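Local structure of putative P450-like enzyme (Streptomyces himastatinicus ATCC 53653, 5Z9J) at residues A[56-61]-A[305-310]; A[108-113]-A[131-136]; A[184-189]-A[227-232]; A[262-267]-A[363-368]; A[271-276]-A[328-333]. The protein binds a heme b group and probably acts as a cytochrome P450-type monooxygenase in bacterial secondary metabolism. All blocks are in the same frame, centred on the assembly; numbering follows the deposited sequence.

Contact 1. Residues A[56-61]-A[305-310]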
# COMPACT_ATOMS: atom_id res chain seq x y z
N SER A 56 12.64 10.81 -2.14
CA SER A 56 11.33 10.27 -2.43
C SER A 56 10.55 11.21 -3.36
O SER A 56 9.43 10.91 -3.77
CB SER A 56 10.57 10.06 -1.13
OG SER A 56 11.12 8.94 -0.44
N ASP A 57 11.14 12.36 -3.68
CA ASP A 57 10.49 13.28 -4.63
C ASP A 57 10.87 12.91 -6.05
O ASP A 57 11.69 13.58 -6.67
CB ASP A 57 10.86 14.73 -4.32
CG ASP A 57 10.14 15.73 -5.24
OD1 ASP A 57 9.20 15.34 -5.94
OD2 ASP A 57 10.54 16.91 -5.27
N THR A 58 10.29 11.83 -6.57
CA THR A 58 10.71 11.30 -7.86
C THR A 58 10.31 12.17 -9.06
O THR A 58 10.95 12.12 -10.12
CB THR A 58 10.16 9.88 -8.07
OG1 THR A 58 8.74 9.89 -7.84
CG2 THR A 58 10.82 8.89 -7.09
N MET A 59 9.26 12.97 -8.88
CA MET A 59 8.77 13.90 -9.91
C MET A 59 9.80 14.96 -10.26
O MET A 59 9.72 15.62 -11.30
CB MET A 59 7.46 14.58 -9.45
CG MET A 59 6.75 15.35 -10.57
SD MET A 59 5.13 16.10 -10.15
CE MET A 59 5.59 17.35 -8.93
N ARG A 60 10.75 15.19 -9.35
CA ARG A 60 11.85 16.11 -9.64
C ARG A 60 12.54 15.73 -10.98
O ARG A 60 13.02 16.60 -11.70
CB ARG A 60 12.87 16.12 -8.49
CG ARG A 60 14.07 17.05 -8.75
CD ARG A 60 15.09 17.11 -7.60
NE ARG A 60 15.87 15.87 -7.47
CZ ARG A 60 17.03 15.63 -8.10
NH1 ARG A 60 17.51 16.52 -8.94
NH2 ARG A 60 17.69 14.49 -7.93
N LEU A 61 12.55 14.45 -11.33
CA LEU A 61 13.31 14.01 -12.51
C LEU A 61 12.49 14.02 -13.79
O LEU A 61 13.01 13.78 -14.87
CB LEU A 61 13.82 12.58 -12.31
CG LEU A 61 14.59 12.23 -11.04
CD1 LEU A 61 15.14 10.79 -11.14
CD2 LEU A 61 15.71 13.21 -10.79
N ASP A 305 20.70 12.27 -10.17
CA ASP A 305 19.43 12.47 -10.87
C ASP A 305 18.89 11.26 -11.63
O ASP A 305 18.39 11.40 -12.74
CB ASP A 305 19.56 13.63 -11.85
CG ASP A 305 20.00 14.91 -11.17
OD1 ASP A 305 19.69 15.08 -9.98
OD2 ASP A 305 20.64 15.76 -11.83
N GLN A 306 18.99 10.07 -11.04
CA GLN A 306 18.48 8.86 -11.66
C GLN A 306 17.29 8.32 -10.89
O GLN A 306 17.18 8.53 -9.68
CB GLN A 306 19.56 7.77 -11.76
CG GLN A 306 20.75 8.07 -12.69
CD GLN A 306 20.35 8.29 -14.12
OE1 GLN A 306 19.81 7.39 -14.77
NE2 GLN A 306 20.67 9.48 -14.66
N LEU A 307 16.37 7.68 -11.61
CA LEU A 307 15.25 7.01 -10.98
C LEU A 307 15.69 5.60 -10.55
O LEU A 307 16.16 4.82 -11.38
CB LEU A 307 14.07 6.92 -11.94
CG LEU A 307 12.79 6.23 -11.47
CD1 LEU A 307 12.19 6.96 -10.25
CD2 LEU A 307 11.75 6.19 -12.59
N LEU A 308 15.54 5.30 -9.27
CA LEU A 308 15.88 4.01 -8.71
C LEU A 308 14.67 3.33 -8.09
O LEU A 308 13.99 3.89 -7.19
CB LEU A 308 17.03 4.15 -7.70
CG LEU A 308 17.55 2.88 -7.01
CD1 LEU A 308 18.28 2.08 -8.02
CD2 LEU A 308 18.52 3.26 -5.88
N LEU A 309 14.38 2.14 -8.61
CA LEU A 309 13.34 1.27 -8.11
C LEU A 309 13.91 0.31 -7.11
O LEU A 309 14.72 -0.55 -7.44
CB LEU A 309 12.68 0.49 -9.24
CG LEU A 309 12.03 1.44 -10.25
CD1 LEU A 309 11.21 0.69 -11.29
CD2 LEU A 309 11.22 2.54 -9.56
N VAL A 310 13.48 0.48 -5.86
CA VAL A 310 13.86 -0.35 -4.75
C VAL A 310 12.86 -1.52 -4.64
O VAL A 310 11.68 -1.30 -4.25
CB VAL A 310 13.89 0.46 -3.45
CG1 VAL A 310 14.18 -0.43 -2.27
CG2 VAL A 310 14.85 1.63 -3.56
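L61 lays both methyl branches against the backbone that leads into strand 307-310: CD1 rests on the peptide joining Q306 and L307, with L61 CD1 3.3 Å from Q306 C, while L61 CD2 lies 3.8 Å from D305 CA. The CD1 branch also nears the root of L307, and L307 in turn sends its own CD1 to T58. There the two side chains cross obliquely, T58 CG2 lying 3.9 Å from L307 CD1. This is the beta-rich part of the P450 fold: strand 307-310 runs between strands 35-38 and 287-291 of a mixed sheet, whereas 56-61, a loop with a 3-10 turn, follows the short outermost strand 54-55. T58 stands about 5 Å, side chain to side chain, from the heme-binding R289. Beside the apolar patch, R60 has NE swung out of the extended line of its chain (chi3 72°), and the guanidinium grips D305 through its NH1-NH2 end. R60 NH1 is 2.8 Å and R60 NH2 2.9 Å from D305 OD1, so a single carboxylate oxygen takes both bonds of the salt bridge. That oxygen lies in the guanidinium plane, but the two planes are turned 63° apart and NH1 meets OD1 from above the carboxylate. L61 CD2 covers one face of the R60 guanidinium near its rim. N292, from the turn after strand 287-291, touches R60 as well.

Contact 2. Residues A[108-113]-A[131-136]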
# COMPACT_ATOMS: atom_id res chain seq x y z
N GLY A 108 -17.60 -4.87 13.65
CA GLY A 108 -18.95 -4.58 13.20
C GLY A 108 -18.98 -4.54 11.68
O GLY A 108 -19.85 -5.15 11.07
N ILE A 109 -17.99 -3.88 11.07
CA ILE A 109 -17.95 -3.74 9.62
C ILE A 109 -17.75 -5.07 8.92
O ILE A 109 -18.41 -5.35 7.89
CB ILE A 109 -16.80 -2.81 9.16
CG1 ILE A 109 -17.00 -1.42 9.76
CG2 ILE A 109 -16.74 -2.73 7.66
CD1 ILE A 109 -18.42 -0.87 9.49
N ILE A 110 -16.86 -5.87 9.50
CA ILE A 110 -16.55 -7.18 8.97
C ILE A 110 -17.74 -8.12 8.98
O ILE A 110 -18.05 -8.76 7.98
CB ILE A 110 -15.41 -7.81 9.76
CG1 ILE A 110 -14.10 -7.12 9.43
CG2 ILE A 110 -15.29 -9.31 9.45
CD1 ILE A 110 -12.98 -7.46 10.41
N HIS A 111 -18.41 -8.20 10.12
CA HIS A 111 -19.58 -9.06 10.24
C HIS A 111 -20.66 -8.64 9.28
O HIS A 111 -21.36 -9.48 8.72
CB HIS A 111 -20.12 -9.05 11.66
CG HIS A 111 -19.31 -9.88 12.60
ND1 HIS A 111 -19.19 -11.25 12.47
CD2 HIS A 111 -18.54 -9.53 13.67
CE1 HIS A 111 -18.41 -11.71 13.43
NE2 HIS A 111 -18.00 -10.69 14.16
N GLU A 112 -20.78 -7.34 9.10
CA GLU A 112 -21.74 -6.73 8.18
C GLU A 112 -21.44 -7.10 6.73
O GLU A 112 -22.33 -7.43 5.96
CB GLU A 112 -21.70 -5.23 8.36
CG GLU A 112 -22.96 -4.52 8.10
CD GLU A 112 -22.80 -3.03 8.34
OE1 GLU A 112 -22.42 -2.65 9.48
OE2 GLU A 112 -23.03 -2.24 7.40
N LEU A 113 -20.17 -7.07 6.37
CA LEU A 113 -19.76 -7.52 5.06
C LEU A 113 -20.10 -9.00 4.84
O LEU A 113 -20.62 -9.37 3.78
CB LEU A 113 -18.27 -7.26 4.85
CG LEU A 113 -17.92 -5.79 4.62
CD1 LEU A 113 -16.42 -5.60 4.60
CD2 LEU A 113 -18.54 -5.29 3.33
N ALA A 131 -11.51 -5.88 -0.28
CA ALA A 131 -11.38 -4.49 -0.72
C ALA A 131 -12.33 -3.57 -0.01
O ALA A 131 -11.90 -2.49 0.43
CB ALA A 131 -11.60 -4.31 -2.22
N PRO A 132 -13.62 -3.95 0.10
CA PRO A 132 -14.47 -2.99 0.79
C PRO A 132 -14.09 -2.63 2.23
O PRO A 132 -14.36 -1.46 2.61
CB PRO A 132 -15.83 -3.68 0.80
CG PRO A 132 -15.79 -4.62 -0.28
CD PRO A 132 -14.42 -5.01 -0.52
N LEU A 133 -13.52 -3.57 3.00
CA LEU A 133 -13.26 -3.35 4.43
C LEU A 133 -12.27 -2.20 4.70
O LEU A 133 -12.65 -1.22 5.36
CB LEU A 133 -12.80 -4.66 5.12
CG LEU A 133 -12.28 -4.47 6.55
CD1 LEU A 133 -13.45 -3.97 7.47
CD2 LEU A 133 -11.69 -5.73 7.11
N PRO A 134 -11.03 -2.24 4.13
CA PRO A 134 -10.09 -1.13 4.36
C PRO A 134 -10.57 0.18 3.76
O PRO A 134 -10.26 1.23 4.29
CB PRO A 134 -8.83 -1.59 3.65
CG PRO A 134 -9.28 -2.66 2.72
CD PRO A 134 -10.42 -3.30 3.30
N LEU A 135 -11.32 0.11 2.68
CA LEU A 135 -11.90 1.31 2.11
C LEU A 135 -12.91 1.92 3.10
O LEU A 135 -12.93 3.14 3.32
CB LEU A 135 -12.59 1.01 0.78
CG LEU A 135 -13.22 2.33 0.26
CD1 LEU A 135 -12.13 3.41 0.13
CD2 LEU A 135 -14.00 2.19 -1.01
N ILE A 136 -13.78 1.10 3.65
CA ILE A 136 -14.77 1.57 4.60
C ILE A 136 -14.12 2.17 5.87
O ILE A 136 -14.55 3.24 6.35
CB ILE A 136 -15.75 0.46 4.99
CG1 ILE A 136 -16.65 0.12 3.80
CG2 ILE A 136 -16.64 0.89 6.16
CD1 ILE A 136 -17.52 -1.13 4.03
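I109, I110 and L113 of helix 108-113 meet P132, L133 and I136 of helix 132-136 through apolar contacts alone, and no hydrogen bond crosses between the two segments. The closest are methyl against methyl: I109 CG2 lies 3.5 Å from L133 CD1 and also touches I136 CG2, at 3.9 Å. A chi1 of 170° sets L133 CG anti to its backbone N; beyond it CD1 lies against I109 and CD2 against I110, whose CG1 is 3.6 Å from L133 CD2. A second kind of contact sets branch tips against the partner's stem. L113 splits here: its CD1 packs 3.8 Å from L133 CB, and its CD2 lies 4.0 Å from the ring atom P132 CB. The axes pass 10.2 Å apart at 143°, nearer antiparallel than parallel. This suits the conserved four-helix bundle of the P450 core, of which helices D and E are members; helices 96-116 and 132-142 correspond to D and E. Around the pair, helix 350-367 packs on I110 through A359 and I363, F129 of helix 125-130 touches I110 and L113, and I246 of helix 240-255 reaches L133.

Contact 3. Residues A[184-189]-A[227-232]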
# COMPACT_ATOMS: atom_id res chain seq x y z
N GLU A 184 -6.74 16.90 -13.47
CA GLU A 184 -8.19 17.04 -13.42
C GLU A 184 -8.72 16.29 -12.19
O GLU A 184 -9.66 16.75 -11.55
CB GLU A 184 -8.81 16.50 -14.72
CG GLU A 184 -8.35 17.23 -16.00
CD GLU A 184 -8.89 18.64 -16.15
OE1 GLU A 184 -9.90 18.97 -15.48
OE2 GLU A 184 -8.34 19.42 -16.95
N LEU A 185 -8.08 15.19 -11.83
CA LEU A 185 -8.56 14.40 -10.70
C LEU A 185 -8.17 15.08 -9.39
O LEU A 185 -8.97 15.13 -8.45
CB LEU A 185 -7.97 12.97 -10.75
CG LEU A 185 -8.36 12.04 -9.61
CD1 LEU A 185 -9.86 11.89 -9.53
CD2 LEU A 185 -7.71 10.67 -9.76
N LEU A 186 -7.02 15.75 -9.38
CA LEU A 186 -6.62 16.45 -8.17
C LEU A 186 -7.52 17.62 -7.90
O LEU A 186 -7.81 17.94 -6.75
CB LEU A 186 -5.19 16.98 -8.28
CG LEU A 186 -4.16 15.89 -8.32
CD1 LEU A 186 -2.76 16.48 -8.47
CD2 LEU A 186 -4.28 15.04 -7.06
N TRP A 187 -8.02 18.23 -8.96
CA TRP A 187 -8.93 19.36 -8.80
C TRP A 187 -10.29 18.92 -8.32
O TRP A 187 -10.91 19.59 -7.51
CB TRP A 187 -9.07 20.12 -10.11
CG TRP A 187 -7.99 21.13 -10.34
CD1 TRP A 187 -7.26 21.77 -9.40
CD2 TRP A 187 -7.57 21.67 -11.61
NE1 TRP A 187 -6.39 22.66 -9.99
CE2 TRP A 187 -6.56 22.61 -11.35
CE3 TRP A 187 -7.95 21.42 -12.94
CZ2 TRP A 187 -5.92 23.32 -12.36
CZ3 TRP A 187 -7.31 22.13 -13.95
CH2 TRP A 187 -6.30 23.07 -13.65
N GLU A 188 -10.73 17.74 -8.75
CA GLU A 188 -12.01 17.25 -8.29
C GLU A 188 -11.96 16.86 -6.83
O GLU A 188 -12.86 17.19 -6.06
CB GLU A 188 -12.46 16.05 -9.13
CG GLU A 188 -13.70 15.37 -8.58
CD GLU A 188 -14.11 14.14 -9.37
OE1 GLU A 188 -13.74 14.02 -10.55
OE2 GLU A 188 -14.79 13.29 -8.78
N MET A 189 -10.88 16.24 -6.42
CA MET A 189 -10.68 15.91 -5.02
C MET A 189 -10.49 17.12 -4.14
O MET A 189 -10.98 17.17 -3.03
CB MET A 189 -9.46 14.99 -4.88
CG MET A 189 -9.54 13.79 -5.78
SD MET A 189 -8.39 12.46 -5.36
CE MET A 189 -7.02 12.85 -6.42
N ILE A 227 -4.86 19.43 2.71
CA ILE A 227 -5.84 18.49 3.25
C ILE A 227 -6.23 17.44 2.22
O ILE A 227 -6.31 16.27 2.53
CB ILE A 227 -7.06 19.26 3.74
CG1 ILE A 227 -6.66 20.06 4.98
CG2 ILE A 227 -8.26 18.30 4.02
CD1 ILE A 227 -7.77 20.91 5.57
N SER A 228 -6.44 17.86 0.97
CA SER A 228 -6.80 16.93 -0.09
C SER A 228 -5.66 15.93 -0.36
O SER A 228 -5.87 14.71 -0.43
CB SER A 228 -7.15 17.71 -1.37
OG SER A 228 -7.75 16.87 -2.35
N ASN A 229 -4.44 16.42 -0.42
CA ASN A 229 -3.32 15.51 -0.72
C ASN A 229 -3.03 14.56 0.44
O ASN A 229 -2.65 13.41 0.21
CB ASN A 229 -2.10 16.32 -1.11
CG ASN A 229 -2.31 17.06 -2.43
OD1 ASN A 229 -2.85 16.49 -3.39
ND2 ASN A 229 -1.91 18.32 -2.47
N ILE A 230 -3.27 14.98 1.67
CA ILE A 230 -3.13 14.07 2.79
C ILE A 230 -4.23 13.01 2.75
O ILE A 230 -3.92 11.81 2.81
CB ILE A 230 -3.15 14.82 4.13
CG1 ILE A 230 -1.84 15.61 4.29
CG2 ILE A 230 -3.34 13.84 5.31
CD1 ILE A 230 -1.89 16.67 5.41
N ALA A 231 -5.49 13.41 2.64
CA ALA A 231 -6.56 12.42 2.56
C ALA A 231 -6.37 11.47 1.35
O ALA A 231 -6.55 10.27 1.50
CB ALA A 231 -7.88 13.07 2.51
N ASN A 232 -5.97 11.99 0.20
CA ASN A 232 -5.85 11.15 -0.96
C ASN A 232 -4.78 10.12 -0.64
O ASN A 232 -4.92 8.98 -1.01
CB ASN A 232 -5.30 11.88 -2.18
CG ASN A 232 -5.47 11.08 -3.50
OD1 ASN A 232 -5.70 9.86 -3.51
ND2 ASN A 232 -4.92 11.71 -4.55
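M189 and N232 slant across one another, the thioether of the first lying against the carboxamide of the second: M189 SD is 3.6 Å from N232 ND2. A bend at chi3 (-94°) turns M189 CE so that it too lies beside this amide. Nearer its root, M189 faces S228. The hydroxyl oxygen S228 OG, anti to its own backbone N (chi1 -169°), points into the helix backbone and lies 3.3 Å from M189 C and 3.6 Å from M189 CB. The two helices cross steeply, at 104°, with their axes 10.1 Å apart. Helices 172-202 and 224-238 correspond to helix G and the N-terminal half of the long central helix in the P450 fold, where G passes over that helix as it runs along the heme pocket. N232 sits about 10 Å, by its side chain, from the bound heme, and about 8 Å from the side chain of heme-binding N237. L186 meets N229 at about a right angle: L186 CD2 comes 4.2 Å from N229 OD1 and as close to N232 ND2, so one methyl faces both amides. The other end of the N229 amide is held elsewhere, ND2 donating to the carbonyls of I70 and E72. From helix 147-163, W155 touches M189 and M159 touches N232.

Contact 4. Residues A[262-267]-A[363-368]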
# COMPACT_ATOMS: atom_id res chain seq x y z
N ARG A 262 -1.35 -25.09 11.23
CA ARG A 262 -0.65 -24.50 12.37
C ARG A 262 -1.45 -23.34 12.93
O ARG A 262 -1.58 -23.23 14.14
CB ARG A 262 0.75 -24.00 11.99
CG ARG A 262 1.79 -25.08 11.73
CD ARG A 262 3.08 -24.42 11.21
NE ARG A 262 3.77 -23.61 12.22
CZ ARG A 262 4.85 -22.87 11.98
NH1 ARG A 262 5.31 -22.75 10.74
NH2 ARG A 262 5.41 -22.18 12.96
N VAL A 263 -1.97 -22.50 12.04
CA VAL A 263 -2.62 -21.27 12.46
C VAL A 263 -3.98 -21.55 13.10
O VAL A 263 -4.32 -20.91 14.10
CB VAL A 263 -2.75 -20.27 11.27
CG1 VAL A 263 -3.68 -19.10 11.62
CG2 VAL A 263 -1.37 -19.75 10.90
N ARG A 264 -4.75 -22.48 12.53
CA ARG A 264 -6.02 -22.91 13.13
C ARG A 264 -5.80 -23.51 14.53
O ARG A 264 -6.59 -23.29 15.44
CB ARG A 264 -6.71 -23.92 12.21
CG ARG A 264 -7.08 -23.26 10.87
CD ARG A 264 -7.59 -24.27 9.82
NE ARG A 264 -8.19 -23.64 8.62
CZ ARG A 264 -9.11 -22.66 8.57
NH1 ARG A 264 -9.64 -22.17 9.68
NH2 ARG A 264 -9.54 -22.19 7.40
N ALA A 265 -4.73 -24.29 14.70
CA ALA A 265 -4.42 -24.93 15.98
C ALA A 265 -3.91 -24.00 17.08
O ALA A 265 -4.15 -24.24 18.27
CB ALA A 265 -3.35 -26.05 15.77
N ASP A 266 -3.20 -22.97 16.64
CA ASP A 266 -2.51 -21.96 17.45
C ASP A 266 -2.83 -20.57 16.89
O ASP A 266 -2.12 -20.08 16.03
CB ASP A 266 -0.99 -22.28 17.42
CG ASP A 266 -0.12 -21.37 18.33
OD1 ASP A 266 -0.65 -20.53 19.08
OD2 ASP A 266 1.14 -21.53 18.29
N ARG A 267 -3.92 -19.95 17.36
CA ARG A 267 -4.39 -18.66 16.86
C ARG A 267 -3.50 -17.48 17.27
O ARG A 267 -3.68 -16.35 16.80
CB ARG A 267 -5.85 -18.48 17.28
CG ARG A 267 -6.71 -19.54 16.58
CD ARG A 267 -6.81 -19.13 15.11
NE ARG A 267 -7.62 -17.91 15.10
CZ ARG A 267 -8.95 -17.87 14.97
NH1 ARG A 267 -9.64 -18.97 14.65
NH2 ARG A 267 -9.59 -16.72 15.06
N ILE A 363 -11.80 -13.51 11.75
CA ILE A 363 -13.21 -13.71 11.59
C ILE A 363 -13.53 -14.59 10.37
O ILE A 363 -14.44 -15.41 10.44
CB ILE A 363 -13.95 -12.35 11.52
CG1 ILE A 363 -13.97 -11.76 12.93
CG2 ILE A 363 -15.39 -12.56 11.05
CD1 ILE A 363 -14.58 -10.35 13.02
N LEU A 364 -12.75 -14.51 9.29
CA LEU A 364 -12.92 -15.44 8.17
C LEU A 364 -12.68 -16.87 8.65
O LEU A 364 -13.40 -17.79 8.24
CB LEU A 364 -11.98 -15.10 6.98
CG LEU A 364 -12.51 -13.92 6.10
CD1 LEU A 364 -11.53 -13.54 4.98
CD2 LEU A 364 -13.85 -14.32 5.49
N LEU A 365 -11.68 -17.08 9.49
CA LEU A 365 -11.40 -18.45 9.97
C LEU A 365 -12.50 -19.09 10.84
O LEU A 365 -12.68 -20.32 10.82
CB LEU A 365 -10.11 -18.45 10.78
CG LEU A 365 -8.81 -18.23 10.01
CD1 LEU A 365 -7.66 -18.27 10.97
CD2 LEU A 365 -8.65 -19.30 8.93
N ASP A 366 -13.20 -18.24 11.60
CA ASP A 366 -14.20 -18.66 12.56
C ASP A 366 -15.59 -18.80 11.92
O ASP A 366 -16.30 -19.74 12.24
CB ASP A 366 -14.23 -17.70 13.74
CG ASP A 366 -13.05 -17.92 14.69
OD1 ASP A 366 -12.44 -19.05 14.68
OD2 ASP A 366 -12.72 -16.94 15.40
N ARG A 367 -15.97 -17.83 11.09
CA ARG A 367 -17.25 -17.85 10.41
C ARG A 367 -17.27 -18.74 9.16
O ARG A 367 -18.30 -19.35 8.85
CB ARG A 367 -17.64 -16.44 9.95
CG ARG A 367 -17.74 -15.43 11.02
CD ARG A 367 -18.50 -14.13 10.60
NE ARG A 367 -19.68 -14.37 9.76
CZ ARG A 367 -20.59 -13.44 9.45
NH1 ARG A 367 -20.52 -12.22 9.98
NH2 ARG A 367 -21.62 -13.74 8.66
N LEU A 368 -16.15 -18.81 8.42
CA LEU A 368 -16.12 -19.57 7.17
C LEU A 368 -14.97 -20.53 7.18
O LEU A 368 -14.08 -20.42 6.36
CB LEU A 368 -16.00 -18.64 5.98
CG LEU A 368 -17.19 -17.69 5.80
CD1 LEU A 368 -16.91 -16.71 4.68
CD2 LEU A 368 -18.43 -18.50 5.51
O HOH W 1 -11.19 -19.48 6.77
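R267 reaches D366 by folding: chi2 (-73°) and chi3 (-68°) both bend its chain, and the guanidinium then meets the carboxylate tip to tip. R264 does the reverse: its chain is extended from CG to NE, and L365 CD2 lies over a face of its guanidinium, 3.4 Å from R264 CZ. The R267-D366 salt bridge is two-pronged, R267 NH1 to D366 OD1 at 2.8 Å and R267 NH2 to D366 OD2 at 3.2 Å, and the planes are 34° apart, each oxygen being met from above its carboxylate plane. L365 supplies the rest of the apolar part too: CD1 covers a face of R267 near its rim, and V263 CG1 is 4.1 Å from L365 CD1. A water accepts from R264 NH2 and donates to L368 O, while R264 NE is paired with D260. The contact joins the C-terminal ends of helices 257-265 and 350-367, helices J and L of the P450 fold. An alanine in place of R267 would probably leave D366 without its charge partner and uncover the L365 side chain on that flank. D366 is exposed, so solvent probably screens the bridge; the apolar cover of L365 by both guanidinium groups does not depend on that charge.

Contact 5. Residues A[271-276]-A[328-333]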
# COMPACT_ATOMS: atom_id res chain seq x y z
N PRO A 271 -0.79 -12.71 13.91
CA PRO A 271 0.05 -11.55 13.57
C PRO A 271 1.33 -11.90 12.83
O PRO A 271 1.69 -11.22 11.86
CB PRO A 271 0.41 -10.96 14.94
CG PRO A 271 -0.71 -11.36 15.83
CD PRO A 271 -1.17 -12.71 15.33
N ALA A 272 2.01 -12.96 13.26
CA ALA A 272 3.22 -13.37 12.56
C ALA A 272 2.90 -13.89 11.15
O ALA A 272 3.73 -13.82 10.22
CB ALA A 272 3.96 -14.42 13.38
N LEU A 273 1.70 -14.46 10.99
CA LEU A 273 1.22 -14.90 9.67
C LEU A 273 1.06 -13.72 8.71
O LEU A 273 1.46 -13.75 7.54
CB LEU A 273 -0.12 -15.65 9.84
CG LEU A 273 -1.02 -15.87 8.63
CD1 LEU A 273 -0.39 -16.73 7.51
CD2 LEU A 273 -2.34 -16.47 9.07
N LEU A 274 0.46 -12.66 9.22
CA LEU A 274 0.31 -11.44 8.41
C LEU A 274 1.66 -10.82 8.00
O LEU A 274 1.85 -10.40 6.85
CB LEU A 274 -0.48 -10.42 9.19
CG LEU A 274 -1.92 -10.91 9.40
CD1 LEU A 274 -2.71 -10.01 10.36
CD2 LEU A 274 -2.49 -10.82 8.02
N GLU A 275 2.60 -10.79 8.93
CA GLU A 275 3.92 -10.24 8.61
C GLU A 275 4.58 -11.09 7.54
O GLU A 275 5.22 -10.56 6.65
CB GLU A 275 4.82 -10.20 9.84
CG GLU A 275 4.40 -9.30 10.98
CD GLU A 275 4.28 -7.85 10.58
OE1 GLU A 275 5.24 -7.32 9.98
OE2 GLU A 275 3.22 -7.24 10.85
N GLU A 276 4.41 -12.42 7.64
CA GLU A 276 5.05 -13.33 6.68
C GLU A 276 4.32 -13.24 5.33
O GLU A 276 4.92 -13.41 4.28
CB GLU A 276 5.06 -14.77 7.21
CG GLU A 276 5.54 -15.85 6.26
CD GLU A 276 7.06 -15.80 6.02
OE1 GLU A 276 7.70 -14.73 6.19
OE2 GLU A 276 7.63 -16.90 5.81
N PHE A 328 7.17 -20.47 2.88
CA PHE A 328 6.18 -19.69 3.64
C PHE A 328 6.10 -20.21 5.08
O PHE A 328 5.68 -21.34 5.31
CB PHE A 328 4.83 -19.78 3.01
CG PHE A 328 3.86 -18.74 3.57
CD1 PHE A 328 3.70 -17.54 2.93
CD2 PHE A 328 3.15 -18.97 4.73
CE1 PHE A 328 2.81 -16.55 3.42
CE2 PHE A 328 2.23 -17.98 5.23
CZ PHE A 328 2.11 -16.78 4.57
N ASP A 329 6.53 -19.41 6.04
CA ASP A 329 6.54 -19.85 7.45
C ASP A 329 5.63 -18.97 8.27
O ASP A 329 6.03 -17.88 8.64
CB ASP A 329 7.96 -19.81 7.98
CG ASP A 329 8.09 -20.35 9.38
OD1 ASP A 329 7.09 -20.38 10.11
OD2 ASP A 329 9.21 -20.79 9.74
N ALA A 330 4.44 -19.47 8.61
CA ALA A 330 3.39 -18.63 9.25
C ALA A 330 3.86 -18.06 10.58
O ALA A 330 3.40 -17.01 11.00
CB ALA A 330 2.11 -19.43 9.46
N GLY A 331 4.84 -18.72 11.18
CA GLY A 331 5.33 -18.27 12.47
C GLY A 331 6.72 -17.68 12.37
O GLY A 331 7.43 -17.59 13.37
N ARG A 332 7.11 -17.30 11.16
CA ARG A 332 8.47 -16.85 10.93
C ARG A 332 8.90 -15.74 11.88
O ARG A 332 8.22 -14.72 12.00
CB ARG A 332 8.67 -16.37 9.50
CG ARG A 332 10.16 -16.07 9.23
CD ARG A 332 10.39 -15.57 7.86
NE ARG A 332 10.11 -16.55 6.82
CZ ARG A 332 11.04 -17.36 6.29
NH1 ARG A 332 12.27 -17.37 6.79
NH2 ARG A 332 10.71 -18.20 5.32
N SER A 333 10.06 -15.93 12.49
CA SER A 333 10.70 -14.98 13.40
C SER A 333 12.19 -15.25 13.44
O SER A 333 12.59 -16.39 13.50
CB SER A 333 10.16 -15.07 14.82
OG SER A 333 10.74 -14.05 15.62
O HOH W 2 6.39 -13.22 10.68
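E276 of helix 270-280 meets the F328 ring, the D329 backbone N-H and the R332 guanidinium, in the E-R-R triad of the P450 fold: E276 and R279 form the ExxR motif of helix K, and R332 from the loop before helix 350-367 completes the set. E276 CB starts 3.6 Å from D329 O. The next atom, E276 CG, stands over the centre of the F328 ring, 3.9 Å from its centroid and 7° off the normal, a CH-pi contact. A bend at chi2 (72°) sets CD off the line of the chain, and the carboxylate beyond it meets R332. There OE2 takes two strong bonds: D329 N donates to E276 OE2 at 2.8 Å into its anti lone pair, and R332 NE reaches E276 OE2 at 2.7 Å on the syn side, nearly straight (174°). R332 NH2 adds a weak bond to OE2, and OE1 goes to R279 NE, so the buried carboxylate is well supplied with donors. An alanine here would probably leave D329 N and R332 NE without their acceptor and strip the CH-pi cover from F328. L273 CD1 meets the edge of that ring, 3.7 Å from F328 CE2. D329 OD1 accepts from G331 N, an Asx turn within the type I turn D329-R332. A water donates to A272 O at 2.8 Å and to R332 O at 2.7 Å.

In the fold
From the N terminus, contact 1 opens first, just after strand 54-55, and closes at strand 307-310; its long loop encloses contacts 2 and 3, which follow one another in series within the helical part. Contact 2 ties helix 96-116 to helix 132-142, contact 3 helix 172-202 to helix 224-238. Contacts 4 and 5 open before contact 1 closes and close after it, so both cross it. Contact 5, joining helix 270-280 to the loop before helix 350-367, is nested inside contact 4. These two touch through the R262-D329 salt bridge and V263 on A330, and contact 2 meets contact 4 where H111 reaches R367. Contacts 1 and 3 touch none of the others.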